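Local atomic coordinates of DUF1436 domain-containing protein (Neisseria meningitidis, PDB entry 2GKP), a protein that is of unknown function but probably acts as an immunity protein against a contact-dependent growth inhibition (CDI) toxin. Residues Q10-G15 against I116-G121; G32-D37 against A63-F68; C122-P127 against D143-L148. One frame throughout, in Å; residues are numbered along the deposited sequence.

Contact 1: Q10-G15 against I116-G121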
ATOM      1  N   GLN A  10       9.727 -15.271   3.546  1.00 23.30           N
ATOM      2  CA  GLN A  10       9.335 -13.998   4.172  1.00 21.05           C
ATOM      3  C   GLN A  10       8.248 -13.307   3.346  1.00 19.59           C
ATOM      4  O   GLN A  10       8.265 -13.326   2.111  1.00 21.10           O
ATOM      5  CB  GLN A  10      10.539 -13.066   4.346  1.00 21.24           C
ATOM      6  CG  GLN A  10      10.333 -11.893   5.300  1.00 21.27           C
ATOM      7  CD  GLN A  10      11.631 -11.163   5.616  1.00 24.36           C
ATOM      8  OE1 GLN A  10      12.727 -11.780   5.677  1.00 25.58           O
ATOM      9  NE2 GLN A  10      11.530  -9.861   5.822  1.00 22.36           N
ATOM     10  N   ASP A  11       7.299 -12.745   4.068  1.00 18.45           N
ATOM     11  CA  ASP A  11       6.219 -11.965   3.472  1.00 16.39           C
ATOM     12  C   ASP A  11       6.560 -10.490   3.427  1.00 15.79           C
ATOM     13  O   ASP A  11       7.032  -9.949   4.411  1.00 15.38           O
ATOM     14  CB  ASP A  11       4.943 -12.147   4.305  1.00 18.48           C
ATOM     15  CG  ASP A  11       4.497 -13.590   4.338  1.00 19.94           C
ATOM     16  OD1 ASP A  11       4.130 -14.116   3.261  1.00 19.82           O
ATOM     17  OD2 ASP A  11       4.548 -14.180   5.445  1.00 23.21           O
ATOM     18  N   TYR A  12       6.274  -9.854   2.289  1.00 13.30           N
ATOM     19  CA  TYR A  12       6.424  -8.414   2.170  1.00 12.53           C
ATOM     20  C   TYR A  12       5.106  -7.857   1.688  1.00 11.65           C
ATOM     21  O   TYR A  12       4.501  -8.406   0.767  1.00 12.40           O
ATOM     22  CB  TYR A  12       7.546  -8.066   1.171  1.00 12.45           C
ATOM     23  CG  TYR A  12       8.880  -8.695   1.507  1.00 12.74           C
ATOM     24  CD1 TYR A  12       9.830  -7.972   2.204  1.00 13.61           C
ATOM     25  CD2 TYR A  12       9.151 -10.022   1.187  1.00 13.98           C
ATOM     26  CE1 TYR A  12      11.074  -8.548   2.556  1.00 15.74           C
ATOM     27  CE2 TYR A  12      10.377 -10.602   1.526  1.00 16.10           C
ATOM     28  CZ  TYR A  12      11.315  -9.849   2.204  1.00 14.73           C
ATOM     29  OH  TYR A  12      12.535 -10.400   2.547  1.00 18.18           O
ATOM     30  N   TRP A  13       4.702  -6.734   2.285  1.00 12.11           N
ATOM     31  CA  TRP A  13       3.446  -6.121   1.933  1.00 11.05           C
ATOM     32  C   TRP A  13       3.575  -4.624   1.660  1.00 11.45           C
ATOM     33  O   TRP A  13       4.429  -3.933   2.254  1.00 12.15           O
ATOM     34  CB  TRP A  13       2.437  -6.319   3.067  1.00 12.13           C
ATOM     35  CG  TRP A  13       1.860  -7.686   3.194  1.00 12.20           C
ATOM     36  CD1 TRP A  13       2.426  -8.770   3.811  1.00 13.60           C
ATOM     37  CD2 TRP A  13       0.546  -8.098   2.787  1.00 13.28           C
ATOM     38  NE1 TRP A  13       1.544  -9.832   3.799  1.00 14.43           N
ATOM     39  CE2 TRP A  13       0.399  -9.455   3.147  1.00 13.54           C
ATOM     40  CE3 TRP A  13      -0.506  -7.459   2.106  1.00 14.25           C
ATOM     41  CZ2 TRP A  13      -0.778 -10.169   2.896  1.00 15.23           C
ATOM     42  CZ3 TRP A  13      -1.671  -8.180   1.854  1.00 16.18           C
ATOM     43  CH2 TRP A  13      -1.804  -9.519   2.263  1.00 15.75           C
ATOM     44  N   ALA A  14       2.676  -4.123   0.794  1.00 11.35           N
ATOM     45  CA  ALA A  14       2.634  -2.704   0.471  1.00 11.05           C
ATOM     46  C   ALA A  14       1.262  -2.342  -0.012  1.00 10.45           C
ATOM     47  O   ALA A  14       0.453  -3.201  -0.319  1.00 11.63           O
ATOM     48  CB  ALA A  14       3.697  -2.308  -0.618  1.00 11.66           C
ATOM     49  N   GLY A  15       0.996  -1.038  -0.060  1.00 11.49           N
ATOM     50  CA  GLY A  15      -0.278  -0.554  -0.555  1.00 11.99           C
ATOM     51  C   GLY A  15      -0.103   0.502  -1.642  1.00 11.20           C
ATOM     52  O   GLY A  15       0.916   1.204  -1.683  1.00 11.28           O
ATOM     53  N   ILE A 116      -0.591  -5.148  -2.065  1.00 10.97           N
ATOM     54  CA  ILE A 116       0.388  -6.019  -2.769  1.00 11.77           C
ATOM     55  C   ILE A 116       1.052  -6.881  -1.726  1.00 10.76           C
ATOM     56  O   ILE A 116       1.542  -6.380  -0.689  1.00 11.42           O
ATOM     57  CB  ILE A 116       1.491  -5.191  -3.516  1.00 10.95           C
ATOM     58  CG1 ILE A 116       0.840  -4.222  -4.512  1.00 12.32           C
ATOM     59  CG2 ILE A 116       2.425  -6.126  -4.258  1.00 13.00           C
ATOM     60  CD1 ILE A 116       0.669  -2.787  -3.958  1.00 12.49           C
ATOM     61  N   TRP A 117       1.036  -8.201  -2.010  1.00 12.20           N
ATOM     62  CA  TRP A 117       1.680  -9.195  -1.151  1.00 11.88           C
ATOM     63  C   TRP A 117       2.722  -9.972  -1.961  1.00 11.18           C
ATOM     64  O   TRP A 117       2.382 -10.536  -2.982  1.00 11.24           O
ATOM     65  CB  TRP A 117       0.629 -10.141  -0.576  1.00 13.51           C
ATOM     66  CG  TRP A 117       1.222 -11.339   0.142  1.00 13.90           C
ATOM     67  CD1 TRP A 117       2.288 -11.365   1.007  1.00 14.77           C
ATOM     68  CD2 TRP A 117       0.752 -12.685   0.044  1.00 16.01           C
ATOM     69  NE1 TRP A 117       2.491 -12.649   1.475  1.00 14.67           N
ATOM     70  CE2 TRP A 117       1.573 -13.476   0.884  1.00 15.63           C
ATOM     71  CE3 TRP A 117      -0.287 -13.302  -0.676  1.00 17.82           C
ATOM     72  CZ2 TRP A 117       1.376 -14.848   1.041  1.00 18.27           C
ATOM     73  CZ3 TRP A 117      -0.455 -14.683  -0.550  1.00 16.94           C
ATOM     74  CH2 TRP A 117       0.361 -15.437   0.326  1.00 17.13           C
ATOM     75  N   LEU A 118       3.985  -9.907  -1.525  1.00 11.41           N
ATOM     76  CA  LEU A 118       5.061 -10.691  -2.140  1.00 12.88           C
ATOM     77  C   LEU A 118       5.484 -11.827  -1.219  1.00 13.69           C
ATOM     78  O   LEU A 118       5.762 -11.610  -0.057  1.00 13.39           O
ATOM     79  CB  LEU A 118       6.267  -9.783  -2.351  1.00 12.71           C
ATOM     80  CG  LEU A 118       7.563 -10.446  -2.881  1.00 11.62           C
ATOM     81  CD1 LEU A 118       7.336 -11.060  -4.247  1.00 12.43           C
ATOM     82  CD2 LEU A 118       8.652  -9.386  -2.951  1.00 13.81           C
ATOM     83  N   HIS A 119       5.582 -13.023  -1.781  1.00 14.99           N
ATOM     84  CA  HIS A 119       5.993 -14.196  -1.011  1.00 16.89           C
ATOM     85  C   HIS A 119       6.583 -15.200  -1.985  1.00 16.75           C
ATOM     86  O   HIS A 119       5.926 -15.564  -2.964  1.00 16.65           O
ATOM     87  CB  HIS A 119       4.787 -14.816  -0.295  1.00 17.97           C
ATOM     88  CG  HIS A 119       5.135 -16.013   0.530  1.00 21.44           C
ATOM     89  ND1 HIS A 119       4.976 -17.304   0.081  1.00 24.93           N
ATOM     90  CD2 HIS A 119       5.670 -16.103   1.768  1.00 24.05           C
ATOM     91  CE1 HIS A 119       5.368 -18.143   1.027  1.00 24.87           C
ATOM     92  NE2 HIS A 119       5.807 -17.442   2.055  1.00 27.59           N
ATOM     93  N   ASN A 120       7.839 -15.594  -1.746  1.00 17.89           N
ATOM     94  CA  ASN A 120       8.551 -16.528  -2.621  1.00 19.08           C
ATOM     95  C   ASN A 120       8.407 -16.183  -4.097  1.00 17.62           C
ATOM     96  O   ASN A 120       8.122 -17.033  -4.958  1.00 18.57           O
ATOM     97  CB  ASN A 120       8.101 -17.966  -2.341  1.00 20.24           C
ATOM     98  CG  ASN A 120       8.506 -18.441  -0.949  1.00 23.62           C
ATOM     99  OD1 ASN A 120       9.359 -17.843  -0.288  1.00 29.67           O
ATOM    100  ND2 ASN A 120       7.868 -19.517  -0.483  1.00 27.77           N
ATOM    101  N   GLY A 121       8.632 -14.902  -4.364  1.00 16.38           N
ATOM    102  CA  GLY A 121       8.701 -14.419  -5.720  1.00 15.28           C
ATOM    103  C   GLY A 121       7.344 -14.147  -6.343  1.00 15.33           C
ATOM    104  O   GLY A 121       7.297 -13.608  -7.413  1.00 15.92           O
TER
HETATM  105  O   HOH W   1       9.558 -13.903  -0.003  1.00 20.97           O
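In Trp-13 the first torsion sets CG beside the backbone N, anti to the carbonyl carbon (chi1 -75°), in Trp-117 it sets CG anti to the backbone N (chi1 171°), and the two indoles overlap. The two five-membered rings form an offset stack, centroids 4.4 Å apart and planes inclined by 17°. CD1 of Trp-117 lies over the face of Trp-13, 3.3 Å from its NE1. CB of Trp-117 lies over the six-membered ring of Trp-13, a CH-pi contact 3.6 Å from its centroid and almost on the ring normal. Tyr-34 stacks on the opposite face of Trp-13, so this indole is layered between two aromatic partners. The NE1-H of Trp-117 goes to OD1 of Asp-11 (2.8 Å). The oxygen lies in the indole plane, but it is met on its anti side and well out of the carboxylate plane. CD2 of His-119 approaches the same OD1 to 2.9 Å, so OD1 accepts the indole N-H and also lies close to a ring carbon of His-119. The scaffold is an antiparallel pairing of strands 11-18 and 112-119 within the single large sheet of the chain. Trp-13 and Trp-117 form a non-hydrogen-bonded pair flanked by the hydrogen-bonded pairs Tyr-12/Leu-118 and Ala-14/Ile-116. Each flanking pair makes two backbone bonds; the one from Leu-118 N to Tyr-12 O measures 2.8 Å and is close to straight. On the face away from the indoles, CB of Tyr-12 meets CB of Leu-118 at 4.1 Å. Leu-62 of helix 51-63 packs against Tyr-12, Ala-14 and Ile-116 there, while the hydroxyl of Tyr-12 is bonded to the backbone N of Asn-7.

Contact 2: G32-D37 against A63-F68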
ATOM      1  N   GLY A  32       1.813 -11.827  11.008  1.00 13.84           N
ATOM      2  CA  GLY A  32       0.548 -12.533  10.845  1.00 14.13           C
ATOM      3  C   GLY A  32      -0.411 -11.799   9.950  1.00 13.66           C
ATOM      4  O   GLY A  32      -0.884 -12.341   8.956  1.00 14.83           O
ATOM      5  N   ARG A  33      -0.724 -10.560  10.323  1.00 13.47           N
ATOM      6  CA  ARG A  33      -1.471  -9.644   9.471  1.00 13.75           C
ATOM      7  C   ARG A  33      -0.665  -8.352   9.340  1.00 13.89           C
ATOM      8  O   ARG A  33       0.104  -7.978  10.266  1.00 15.37           O
ATOM      9  CB  ARG A  33      -2.871  -9.342  10.039  1.00 14.11           C
ATOM     10  CG  ARG A  33      -3.739 -10.579  10.235  1.00 14.65           C
ATOM     11  CD  ARG A  33      -5.150 -10.250  10.745  1.00 15.67           C
ATOM     12  NE  ARG A  33      -6.053  -9.891   9.651  1.00 14.99           N
ATOM     13  CZ  ARG A  33      -6.781 -10.751   8.933  1.00 14.65           C
ATOM     14  NH1 ARG A  33      -7.612 -10.282   7.990  1.00 15.36           N
ATOM     15  NH2 ARG A  33      -6.683 -12.070   9.104  1.00 16.42           N
ATOM     16  N   TYR A  34      -0.874  -7.668   8.204  1.00 13.16           N
ATOM     17  CA  TYR A  34      -0.093  -6.481   7.883  1.00 13.73           C
ATOM     18  C   TYR A  34      -0.949  -5.235   7.715  1.00 13.25           C
ATOM     19  O   TYR A  34      -2.167  -5.305   7.462  1.00 15.40           O
ATOM     20  CB  TYR A  34       0.748  -6.738   6.624  1.00 12.97           C
ATOM     21  CG  TYR A  34       1.846  -7.737   6.879  1.00 12.49           C
ATOM     22  CD1 TYR A  34       3.169  -7.313   6.937  1.00 13.91           C
ATOM     23  CD2 TYR A  34       1.580  -9.085   7.116  1.00 12.47           C
ATOM     24  CE1 TYR A  34       4.193  -8.218   7.171  1.00 14.58           C
ATOM     25  CE2 TYR A  34       2.627  -9.990   7.368  1.00 13.41           C
ATOM     26  CZ  TYR A  34       3.914  -9.547   7.395  1.00 14.30           C
ATOM     27  OH  TYR A  34       4.957 -10.444   7.637  1.00 15.38           O
ATOM     28  N   ALA A  35      -0.285  -4.094   7.840  1.00 13.05           N
ATOM     29  CA  ALA A  35      -0.988  -2.803   7.788  1.00 13.33           C
ATOM     30  C   ALA A  35      -0.024  -1.700   7.435  1.00 13.09           C
ATOM     31  O   ALA A  35       1.190  -1.882   7.550  1.00 13.61           O
ATOM     32  CB  ALA A  35      -1.715  -2.505   9.116  1.00 14.86           C
ATOM     33  N   PRO A  36      -0.547  -0.553   6.975  1.00 13.68           N
ATOM     34  CA  PRO A  36       0.365   0.546   6.633  1.00 13.17           C
ATOM     35  C   PRO A  36       1.354   0.836   7.754  1.00 13.15           C
ATOM     36  O   PRO A  36       0.953   0.901   8.931  1.00 13.83           O
ATOM     37  CB  PRO A  36      -0.595   1.716   6.428  1.00 13.60           C
ATOM     38  CG  PRO A  36      -1.839   1.069   5.889  1.00 15.15           C
ATOM     39  CD  PRO A  36      -1.962  -0.237   6.660  1.00 13.85           C
ATOM     40  N   ASP A  37       2.623   1.013   7.402  1.00 13.46           N
ATOM     41  CA  ASP A  37       3.681   1.231   8.414  1.00 14.02           C
ATOM     42  C   ASP A  37       4.145   2.685   8.286  1.00 15.39           C
ATOM     43  O   ASP A  37       4.951   3.019   7.396  1.00 15.40           O
ATOM     44  CB  ASP A  37       4.837   0.271   8.166  1.00 14.05           C
ATOM     45  CG  ASP A  37       5.905   0.359   9.232  1.00 16.25           C
ATOM     46  OD1 ASP A  37       5.811   1.267  10.066  1.00 16.41           O
ATOM     47  OD2 ASP A  37       6.851  -0.446   9.197  1.00 18.75           O
ATOM     48  N   ALA A  63      10.328  -3.743  -0.267  1.00 13.68           N
ATOM     49  CA  ALA A  63      11.633  -4.101   0.324  1.00 14.46           C
ATOM     50  C   ALA A  63      11.752  -3.608   1.750  1.00 15.23           C
ATOM     51  O   ALA A  63      12.509  -4.188   2.564  1.00 16.48           O
ATOM     52  CB  ALA A  63      12.755  -3.581  -0.522  1.00 16.16           C
ATOM     53  N   ASN A  64      11.040  -2.532   2.063  1.00 15.34           N
ATOM     54  CA  ASN A  64      11.064  -1.989   3.414  1.00 14.68           C
ATOM     55  C   ASN A  64      10.036  -2.610   4.374  1.00 14.99           C
ATOM     56  O   ASN A  64      10.005  -2.271   5.550  1.00 14.81           O
ATOM     57  CB  ASN A  64      10.850  -0.469   3.402  1.00 14.87           C
ATOM     58  CG  ASN A  64      12.061   0.276   2.944  1.00 16.58           C
ATOM     59  OD1 ASN A  64      13.178  -0.177   3.155  1.00 19.22           O
ATOM     60  ND2 ASN A  64      11.863   1.432   2.336  1.00 17.09           N
ATOM     61  N   SER A  65       9.199  -3.515   3.867  1.00 13.54           N
ATOM     62  CA  SER A  65       8.173  -4.146   4.699  1.00 13.68           C
ATOM     63  C   SER A  65       8.780  -4.929   5.863  1.00 14.25           C
ATOM     64  O   SER A  65       9.589  -5.848   5.636  1.00 15.68           O
ATOM     65  CB  SER A  65       7.322  -5.056   3.813  1.00 12.69           C
ATOM     66  OG  SER A  65       6.348  -5.781   4.570  1.00 13.05           O
ATOM     67  N   ARG A  66       8.351  -4.609   7.088  1.00 14.20           N
ATOM     68  CA  ARG A  66       8.948  -5.250   8.268  1.00 15.86           C
ATOM     69  C   ARG A  66       8.056  -6.402   8.743  1.00 16.22           C
ATOM     70  O   ARG A  66       6.809  -6.283   8.782  1.00 17.12           O
ATOM     71  CB  ARG A  66       9.157  -4.252   9.410  1.00 15.56           C
ATOM     72  CG  ARG A  66      10.132  -3.156   9.097  1.00 16.79           C
ATOM     73  CD  ARG A  66      10.341  -2.212  10.318  1.00 16.66           C
ATOM     74  NE  ARG A  66       9.184  -1.392  10.688  1.00 18.39           N
ATOM     75  CZ  ARG A  66       8.999  -0.826  11.882  1.00 17.01           C
ATOM     76  NH1 ARG A  66       9.864  -1.020  12.885  1.00 20.30           N
ATOM     77  NH2 ARG A  66       7.942  -0.069  12.121  1.00 17.91           N
ATOM     78  N   THR A  67       8.684  -7.523   9.104  1.00 16.42           N
ATOM     79  CA  THR A  67       7.970  -8.602   9.787  1.00 15.90           C
ATOM     80  C   THR A  67       8.504  -8.669  11.205  1.00 16.87           C
ATOM     81  O   THR A  67       9.713  -8.846  11.418  1.00 18.89           O
ATOM     82  CB  THR A  67       8.193  -9.958   9.086  1.00 16.34           C
ATOM     83  OG1 THR A  67       7.609  -9.923   7.782  1.00 15.47           O
ATOM     84  CG2 THR A  67       7.555 -11.108   9.877  1.00 18.47           C
ATOM     85  N   PHE A  68       7.604  -8.454  12.152  1.00 17.56           N
ATOM     86  CA  PHE A  68       8.007  -8.485  13.578  1.00 18.89           C
ATOM     87  C   PHE A  68       8.020  -9.896  14.123  1.00 20.29           C
ATOM     88  O   PHE A  68       7.401 -10.775  13.558  1.00 21.34           O
ATOM     89  CB  PHE A  68       7.097  -7.596  14.430  1.00 19.28           C
ATOM     90  CG  PHE A  68       6.896  -6.238  13.849  1.00 19.37           C
ATOM     91  CD1 PHE A  68       7.996  -5.429  13.605  1.00 19.58           C
ATOM     92  CD2 PHE A  68       5.629  -5.782  13.524  1.00 18.56           C
ATOM     93  CE1 PHE A  68       7.836  -4.179  13.043  1.00 21.81           C
ATOM     94  CE2 PHE A  68       5.463  -4.543  12.944  1.00 18.29           C
ATOM     95  CZ  PHE A  68       6.564  -3.744  12.702  1.00 19.82           C
TER
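Asp-37 and Arg-66 form a salt bridge that ties the start of strand 34-45, at an end of the antiparallel sheet, to the loop between helices 51-63 and 73-79. The electrostatic part is a side-on grip: NE of Arg-66 bonds OD2 of Asp-37 at 2.9 Å, and NH2 reaches the same oxygen at 3.1 Å. A weak third bond runs from NH2 to OD1 of Asp-37. Carboxylate and guanidinium are nearly coplanar, 20° apart, although the two side chains cross at about a right angle. NE uses the syn lone pair of OD2. CG of Asp-37 is anti to its backbone N (chi1 -175°), and the arginine chain bends at chi3 (-68°), turning NE back beside CB rather than anti to it. Both carboxylate oxygens have further donors: OD2 bonds the hydroxyl of Ser-29, and OD1 takes the N-H of Leu-39 two residues on, as in an Asx turn. This dense set of donors would be expected to stabilise the aspartate's negative charge in its buried setting. The neutral hydrogen bonding lies at the other end of the contact. The hydroxyl of Tyr-34 and OG1 of Thr-67 are bonded at 2.7 Å, with OG1 in the plane of the tyrosine ring. Between the two polar sites CE1 of Tyr-34 lies 3.6 Å from the backbone O of Arg-66 and a looser 4.2 Å from OG of Ser-65. That serine hydroxyl is itself bonded to the backbone of Trp-28 and Trp-13 in the adjoining strands. Within the loop, Phe-68 turns its ring edge to the arginine, and its CE1 rests 3.6 Å above the centre of the guanidinium.

Contact 3: C122-P127 against D143-L148. With EDO (1,2-ethanediol), chain C.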
ATOM      1  N   CYS A 122       6.251 -14.501  -5.674  1.00 15.10           N
ATOM      2  CA  CYS A 122       4.930 -14.325  -6.231  0.50 14.76           C
ATOM      3  C   CYS A 122       4.331 -13.018  -5.739  1.00 13.97           C
ATOM      4  O   CYS A 122       4.286 -12.798  -4.535  1.00 13.40           O
ATOM      5  CB  CYS A 122       4.017 -15.468  -5.803  0.50 15.72           C
ATOM      6  SG  CYS A 122       2.405 -15.363  -6.556  0.50 19.10           S
ATOM      7  N   LEU A 123       3.880 -12.196  -6.687  1.00 13.32           N
ATOM      8  CA  LEU A 123       3.222 -10.913  -6.365  1.00 12.58           C
ATOM      9  C   LEU A 123       1.711 -11.047  -6.518  1.00 12.58           C
ATOM     10  O   LEU A 123       1.224 -11.243  -7.643  1.00 14.74           O
ATOM     11  CB  LEU A 123       3.721  -9.807  -7.301  1.00 13.44           C
ATOM     12  CG  LEU A 123       5.153  -9.389  -7.058  1.00 14.73           C
ATOM     13  CD1 LEU A 123       5.676  -8.690  -8.301  1.00 17.52           C
ATOM     14  CD2 LEU A 123       5.179  -8.449  -5.845  1.00 17.21           C
ATOM     15  N   LYS A 124       0.965 -10.927  -5.414  1.00 12.76           N
ATOM     16  CA  LYS A 124      -0.492 -10.904  -5.451  1.00 13.46           C
ATOM     17  C   LYS A 124      -0.938  -9.427  -5.333  1.00 12.97           C
ATOM     18  O   LYS A 124      -0.706  -8.792  -4.295  1.00 13.15           O
ATOM     19  CB  LYS A 124      -1.070 -11.744  -4.303  1.00 14.66           C
ATOM     20  CG  LYS A 124      -2.621 -11.803  -4.255  1.00 16.11           C
ATOM     21  CD  LYS A 124      -3.063 -12.689  -3.107  1.00 20.71           C
ATOM     22  CE  LYS A 124      -4.562 -12.750  -2.926  1.00 23.16           C
ATOM     23  NZ  LYS A 124      -4.809 -13.703  -1.838  1.00 28.20           N
ATOM     24  N   ILE A 125      -1.545  -8.908  -6.406  1.00 12.18           N
ATOM     25  CA  ILE A 125      -1.917  -7.487  -6.455  1.00 12.69           C
ATOM     26  C   ILE A 125      -3.446  -7.434  -6.458  1.00 13.14           C
ATOM     27  O   ILE A 125      -4.073  -7.862  -7.416  1.00 13.55           O
ATOM     28  CB  ILE A 125      -1.311  -6.774  -7.686  1.00 12.52           C
ATOM     29  CG1 ILE A 125       0.224  -7.014  -7.785  1.00 13.87           C
ATOM     30  CG2 ILE A 125      -1.641  -5.305  -7.670  1.00 12.87           C
ATOM     31  CD1 ILE A 125       0.862  -6.565  -9.154  1.00 15.36           C
ATOM     32  N   SER A 126      -4.024  -6.945  -5.368  1.00 12.88           N
ATOM     33  CA  SER A 126      -5.461  -7.124  -5.125  1.00 13.27           C
ATOM     34  C   SER A 126      -6.201  -5.803  -5.122  1.00 12.24           C
ATOM     35  O   SER A 126      -5.867  -4.908  -4.344  1.00 12.40           O
ATOM     36  CB  SER A 126      -5.692  -7.752  -3.758  1.00 14.06           C
ATOM     37  OG  SER A 126      -5.121  -9.056  -3.671  1.00 18.42           O
ATOM     38  N   PRO A 127      -7.229  -5.694  -5.964  1.00 11.49           N
ATOM     39  CA  PRO A 127      -8.084  -4.505  -5.972  1.00 11.49           C
ATOM     40  C   PRO A 127      -9.048  -4.553  -4.783  1.00 11.77           C
ATOM     41  O   PRO A 127      -9.031  -5.509  -4.003  1.00 13.60           O
ATOM     42  CB  PRO A 127      -8.832  -4.643  -7.301  1.00 11.94           C
ATOM     43  CG  PRO A 127      -8.938  -6.142  -7.465  1.00 12.21           C
ATOM     44  CD  PRO A 127      -7.651  -6.698  -6.956  1.00 13.27           C
ATOM     45  N   ASP A 143      -7.837 -10.432  -8.689  1.00 16.32           N
ATOM     46  CA  ASP A 143      -6.413 -10.164  -8.432  1.00 17.05           C
ATOM     47  C   ASP A 143      -5.575 -10.172  -9.693  1.00 16.69           C
ATOM     48  O   ASP A 143      -5.875 -10.891 -10.649  1.00 17.47           O
ATOM     49  CB  ASP A 143      -5.834 -11.197  -7.444  1.00 17.26           C
ATOM     50  CG  ASP A 143      -6.432 -11.116  -6.064  1.00 19.87           C
ATOM     51  OD1 ASP A 143      -7.074 -10.133  -5.730  1.00 19.30           O
ATOM     52  OD2 ASP A 143      -6.218 -12.066  -5.281  1.00 24.14           O
ATOM     53  N   VAL A 144      -4.503  -9.381  -9.699  1.00 16.15           N
ATOM     54  CA  VAL A 144      -3.487  -9.459 -10.762  1.00 15.19           C
ATOM     55  C   VAL A 144      -2.282 -10.194 -10.164  1.00 15.48           C
ATOM     56  O   VAL A 144      -1.738  -9.775  -9.158  1.00 14.35           O
ATOM     57  CB  VAL A 144      -3.079  -8.054 -11.234  1.00 16.12           C
ATOM     58  CG1 VAL A 144      -1.950  -8.107 -12.184  1.00 14.55           C
ATOM     59  CG2 VAL A 144      -4.257  -7.284 -11.830  1.00 15.77           C
ATOM     60  N   ILE A 145      -1.904 -11.326 -10.760  1.00 15.57           N
ATOM     61  CA  ILE A 145      -0.862 -12.189 -10.200  1.00 16.77           C
ATOM     62  C   ILE A 145       0.366 -12.060 -11.117  1.00 16.16           C
ATOM     63  O   ILE A 145       0.303 -12.413 -12.309  1.00 18.31           O
ATOM     64  CB  ILE A 145      -1.341 -13.693 -10.140  1.00 17.48           C
ATOM     65  CG1 ILE A 145      -2.644 -13.837  -9.351  1.00 17.91           C
ATOM     66  CG2 ILE A 145      -0.233 -14.610  -9.592  1.00 18.16           C
ATOM     67  CD1 ILE A 145      -2.641 -13.335  -7.916  1.00 17.70           C
ATOM     68  N   LEU A 146       1.475 -11.549 -10.563  1.00 15.69           N
ATOM     69  CA  LEU A 146       2.744 -11.434 -11.273  1.00 15.51           C
ATOM     70  C   LEU A 146       3.850 -12.054 -10.422  1.00 14.54           C
ATOM     71  O   LEU A 146       3.585 -12.792  -9.474  1.00 15.35           O
ATOM     72  CB  LEU A 146       3.060  -9.972 -11.592  1.00 15.77           C
ATOM     73  CG  LEU A 146       2.070  -9.297 -12.556  1.00 16.30           C
ATOM     74  CD1 LEU A 146       2.355  -7.833 -12.672  1.00 18.58           C
ATOM     75  CD2 LEU A 146       2.109  -9.927 -13.923  1.00 19.81           C
ATOM     76  N   SER A 147       5.094 -11.795 -10.775  1.00 15.17           N
ATOM     77  CA  SER A 147       6.174 -12.369  -9.994  1.00 14.96           C
ATOM     78  C   SER A 147       7.435 -11.545 -10.155  1.00 15.28           C
ATOM     79  O   SER A 147       7.489 -10.610 -10.953  1.00 15.05           O
ATOM     80  CB  SER A 147       6.410 -13.838 -10.380  1.00 17.93           C
ATOM     81  OG  SER A 147       7.288 -13.883 -11.471  1.00 19.51           O
ATOM     82  N   LEU A 148       8.465 -11.911  -9.408  1.00 14.94           N
ATOM     83  CA  LEU A 148       9.753 -11.224  -9.524  1.00 14.51           C
ATOM     84  C   LEU A 148      10.470 -11.530 -10.843  1.00 15.83           C
ATOM     85  O   LEU A 148      11.488 -10.915 -11.153  1.00 15.67           O
ATOM     86  CB  LEU A 148      10.664 -11.513  -8.322  1.00 13.48           C
ATOM     87  CG  LEU A 148      10.151 -10.998  -6.965  1.00 15.48           C
ATOM     88  CD1 LEU A 148      11.168 -11.415  -5.911  1.00 15.58           C
ATOM     89  CD2 LEU A 148       9.985  -9.459  -7.029  1.00 14.95           C
TER
HETATM   90  C1  EDO C 402      -7.042  -4.048  -1.596  1.00 27.26           C
HETATM   91  O1  EDO C 402      -7.463  -5.413  -1.425  1.00 28.06           O
HETATM   92  C2  EDO C 402      -7.483  -3.240  -0.370  1.00 30.63           C
HETATM   93  O2  EDO C 402      -6.626  -2.149  -0.014  1.00 29.37           O
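Lys-124 meets Asp-143 through a methylene and not its ammonium: CE lies 3.0 Å from OD2 of Asp-143, while NZ stays 4.1 Å from that oxygen, too far for a salt bridge. CG of the lysine is anti to the backbone N (chi1 -179°) and the chain beyond it is fully extended, so its methylenes run past the carboxylate. The opposite charges probably still attract at this range. The other oxygen, OD1 of Asp-143, has a weak hydrogen-bonding contact with OG of Ser-126 at 3.0 Å. CD of Pro-127 lies 3.7 Å from OD1 of Asp-143, the two side chains crossing at about a right angle. Alongside Lys-124, pointing the same way, Ile-145 sets its CD1 4.0 Å from the lysine CG. The strands themselves form an antiparallel ladder with hydrogen-bonded pairs Leu-123/Leu-146 and Ile-125/Val-144. One bond approaches its acceptor off-plane: the N-H of Leu-123 reaches the O of Leu-146 at 2.9 Å from above the carbonyl plane, 49° out of it. On the opposite face Ile-125 CD1 and Leu-146 CD1 touch at 4.0 Å. A molecule of 1,2-ethanediol, probably from the crystallisation liquor, donates to the O of Pro-127 and also bonds Asp-115 and Ser-113. Strand 144-147 thus lines one side of strand 122-132 and strand 112-119 the other, with helix 152-164 packed on Leu-123, Ile-125 and Val-144 through Ile-155, Leu-161 and Ala-162.

From the N terminus, strand 11-18 opens the fold and waits about a hundred residues for strand 112-119, so contact 1 closes the longest loop. Contact 2 lies wholly within that loop, where the beginning of strand 34-45 meets the loop after helix 51-63. The two touch directly, through Trp-13 against Tyr-34 and where strand 11-18 runs beside the 63-68 loop. Contact 3 comes later in series, after the chain has turned back from strand 112-119 into strand 122-132, and adds strand 144-147. It joins contact 1 through neighbouring strands, by Trp-117 O to Lys-124 N. Contacts 2 and 3 do not touch; their centres are about 17 Å apart, though both reach the same sheet.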